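PDB 4QO5: cytochrome c-552/4 domain-containing protein from Ignicoccus hospitalis KIN4/I, which is a membrane-associated octaheme cytochrome c that carries eight heme c groups and probably takes part in electron transfer. Local coordinates for residues G298-A302 with Q402-I406. Numbering follows the deposited sequence.
With HEC (heme c), chain I.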
loop_
_atom_site.group_PDB
_atom_site.type_symbol
_atom_site.label_atom_id
_atom_site.label_comp_id
_atom_site.label_asym_id
_atom_site.label_seq_id
_atom_site.Cartn_x
_atom_site.Cartn_y
_atom_site.Cartn_z
ATOM N N GLY A 298 32.688 -6.644 -19.721
ATOM C CA GLY A 298 32.047 -7.806 -20.318
ATOM C C GLY A 298 31.967 -8.984 -19.363
ATOM O O GLY A 298 31.391 -10.013 -19.692
ATOM N N GLU A 299 32.549 -8.838 -18.179
ATOM C CA GLU A 299 32.498 -9.886 -17.161
ATOM C C GLU A 299 31.061 -10.191 -16.745
ATOM O O GLU A 299 30.270 -9.279 -16.487
ATOM C CB GLU A 299 33.292 -9.467 -15.920
ATOM C CG GLU A 299 33.186 -10.445 -14.752
ATOM C CD GLU A 299 33.802 -9.910 -13.462
ATOM O OE1 GLU A 299 33.765 -8.678 -13.239
ATOM O OE2 GLU A 299 34.321 -10.724 -12.669
ATOM N N VAL A 300 30.725 -11.472 -16.663
ATOM C CA VAL A 300 29.435 -11.861 -16.110
ATOM C C VAL A 300 29.451 -11.649 -14.602
ATOM O O VAL A 300 30.260 -12.235 -13.891
ATOM C CB VAL A 300 29.087 -13.325 -16.441
ATOM C CG1 VAL A 300 27.796 -13.748 -15.731
ATOM C CG2 VAL A 300 28.938 -13.493 -17.938
ATOM N N ILE A 301 28.573 -10.779 -14.122
ATOM C CA ILE A 301 28.444 -10.506 -12.699
ATOM C C ILE A 301 27.580 -11.563 -12.023
ATOM O O ILE A 301 27.851 -11.994 -10.898
ATOM C CB ILE A 301 27.827 -9.105 -12.488
ATOM C CG1 ILE A 301 28.800 -8.023 -12.970
ATOM C CG2 ILE A 301 27.422 -8.888 -11.020
ATOM C CD1 ILE A 301 28.139 -6.632 -13.089
ATOM N N ALA A 302 26.529 -11.987 -12.714
ATOM C CA ALA A 302 25.664 -13.032 -12.192
ATOM C C ALA A 302 25.056 -13.755 -13.377
ATOM O O ALA A 302 24.582 -13.111 -14.311
ATOM C CB ALA A 302 24.552 -12.429 -11.325
ATOM N N GLN A 402 28.314 -14.366 -3.843
ATOM C CA GLN A 402 27.727 -14.038 -5.141
ATOM C C GLN A 402 26.760 -12.859 -5.054
ATOM O O GLN A 402 26.708 -12.030 -5.960
ATOM C CB GLN A 402 26.998 -15.237 -5.758
ATOM C CG GLN A 402 25.992 -14.825 -6.843
ATOM C CD GLN A 402 26.639 -14.488 -8.194
ATOM O OE1 GLN A 402 26.929 -15.390 -8.987
ATOM N NE2 GLN A 402 26.840 -13.192 -8.470
ATOM N N MET A 403 25.988 -12.788 -3.975
ATOM C CA MET A 403 25.051 -11.672 -3.835
ATOM C C MET A 403 25.833 -10.362 -3.644
ATOM O O MET A 403 25.514 -9.339 -4.260
ATOM C CB MET A 403 24.083 -11.894 -2.668
ATOM C CG MET A 403 23.010 -10.786 -2.492
ATOM S SD MET A 403 21.770 -10.802 -3.811
ATOM C CE MET A 403 22.216 -9.338 -4.716
ATOM N N VAL A 404 26.862 -10.406 -2.806
ATOM C CA VAL A 404 27.689 -9.225 -2.559
ATOM C C VAL A 404 28.317 -8.717 -3.864
ATOM O O VAL A 404 28.455 -7.518 -4.069
ATOM C CB VAL A 404 28.728 -9.514 -1.457
ATOM C CG1 VAL A 404 29.772 -8.376 -1.326
ATOM C CG2 VAL A 404 27.995 -9.751 -0.137
ATOM N N LYS A 405 28.635 -9.634 -4.768
ATOM C CA LYS A 405 29.192 -9.280 -6.078
ATOM C C LYS A 405 28.183 -8.448 -6.898
ATOM O O LYS A 405 28.568 -7.537 -7.638
ATOM C CB LYS A 405 29.612 -10.556 -6.826
ATOM C CG LYS A 405 30.379 -10.325 -8.124
ATOM C CD LYS A 405 30.839 -11.662 -8.732
ATOM C CE LYS A 405 31.204 -11.503 -10.197
ATOM N NZ LYS A 405 31.718 -12.772 -10.786
ATOM N N ILE A 406 26.895 -8.756 -6.757
ATOM C CA ILE A 406 25.860 -7.925 -7.364
ATOM C C ILE A 406 25.833 -6.529 -6.748
ATOM O O ILE A 406 25.873 -5.545 -7.479
ATOM C CB ILE A 406 24.460 -8.565 -7.280
ATOM C CG1 ILE A 406 24.455 -9.890 -8.049
ATOM C CG2 ILE A 406 23.403 -7.591 -7.827
ATOM C CD1 ILE A 406 23.138 -10.665 -7.963
HETATM FE FE HEC I . 21.966 -0.384 -2.947
HETATM C CHA HEC I . 21.015 2.487 -1.364
HETATM C CHB HEC I . 22.550 -1.880 0.111
HETATM C CHC HEC I . 22.487 -3.384 -4.466
HETATM C CHD HEC I . 22.155 1.213 -5.910
HETATM N NA HEC I . 21.789 0.185 -1.025
HETATM C C1A HEC I . 21.357 1.428 -0.566
HETATM C C2A HEC I . 21.320 1.409 0.885
HETATM C C3A HEC I . 21.762 0.206 1.268
HETATM C C4A HEC I . 22.057 -0.580 0.098
HETATM C CMA HEC I . 21.899 -0.292 2.719
HETATM C CAA HEC I . 20.899 2.575 1.835
HETATM C CBA HEC I . 19.402 2.450 2.167
HETATM C CGA HEC I . 18.991 3.285 3.361
HETATM O O1A HEC I . 19.881 3.827 4.061
HETATM O O2A HEC I . 17.764 3.402 3.626
HETATM N NB HEC I . 22.475 -2.264 -2.312
HETATM C C1B HEC I . 22.527 -2.682 -0.993
HETATM C C2B HEC I . 22.560 -4.117 -0.954
HETATM C C3B HEC I . 22.507 -4.547 -2.228
HETATM C C4B HEC I . 22.489 -3.385 -3.090
HETATM C CMB HEC I . 22.594 -4.860 0.408
HETATM C CAB HEC I . 22.389 -5.976 -2.840
HETATM C CBB HEC I . 21.887 -7.108 -1.898
HETATM N NC HEC I . 22.289 -0.951 -4.772
HETATM C C1C HEC I . 22.427 -2.249 -5.236
HETATM C C2C HEC I . 22.662 -2.227 -6.661
HETATM C C3C HEC I . 22.337 -0.981 -7.038
HETATM C C4C HEC I . 22.269 -0.147 -5.869
HETATM C CMC HEC I . 22.602 -3.554 -7.470
HETATM C CAC HEC I . 22.221 -0.249 -8.394
HETATM C CBC HEC I . 21.699 -1.079 -9.581
HETATM N ND HEC I . 21.651 1.531 -3.539
HETATM C C1D HEC I . 21.829 1.990 -4.844
HETATM C C2D HEC I . 21.598 3.409 -4.905
HETATM C C3D HEC I . 21.240 3.784 -3.490
HETATM C C4D HEC I . 21.292 2.580 -2.711
HETATM C CMD HEC I . 21.693 4.321 -6.145
HETATM C CAD HEC I . 20.882 5.190 -2.976
HETATM C CBD HEC I . 22.110 5.719 -2.233
HETATM C CGD HEC I . 21.671 6.682 -1.149
HETATM O O1D HEC I . 21.262 6.207 -0.055
HETATM O O2D HEC I . 21.745 7.923 -1.350
#
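A helix side chain supplies the donor for a backbone carbonyl at a classic beta bulge: Gln402 NE2 donates a hydrogen bond to Ile301 O at 2.9 Å, nearly straight at 166°. There, Ile301 and Ala302 both face Leu292, and Ile301, at phi/psi -82/-39, departs from extended geometry, leaving its carbonyl within reach of the helix. One turn on from Gln402, the fully extended Lys405 side chain reaches across from the helix to the strand; its NZ makes a weak hydrogen bond to Val300 O (3.5 Å) and a long salt bridge to Glu299 OE2 (3.8 Å). Beneath this polar layer, Ile301 CG2 meets Ile406 CG1 at 4.3 Å, and Ala302 CB meets Ile406 CD1 at 4.1 Å. The same helix helps line heme c: Met403 CE lies 3.6 Å from HEC CBB and Ile406 O 3.8 Å from HEC CMC. The contact thus joins the edge of the small antiparallel hairpin 292-293/300-302 to helix 393-407; Leu292 also touches Ile406, while Val404 packs on helix 413-447.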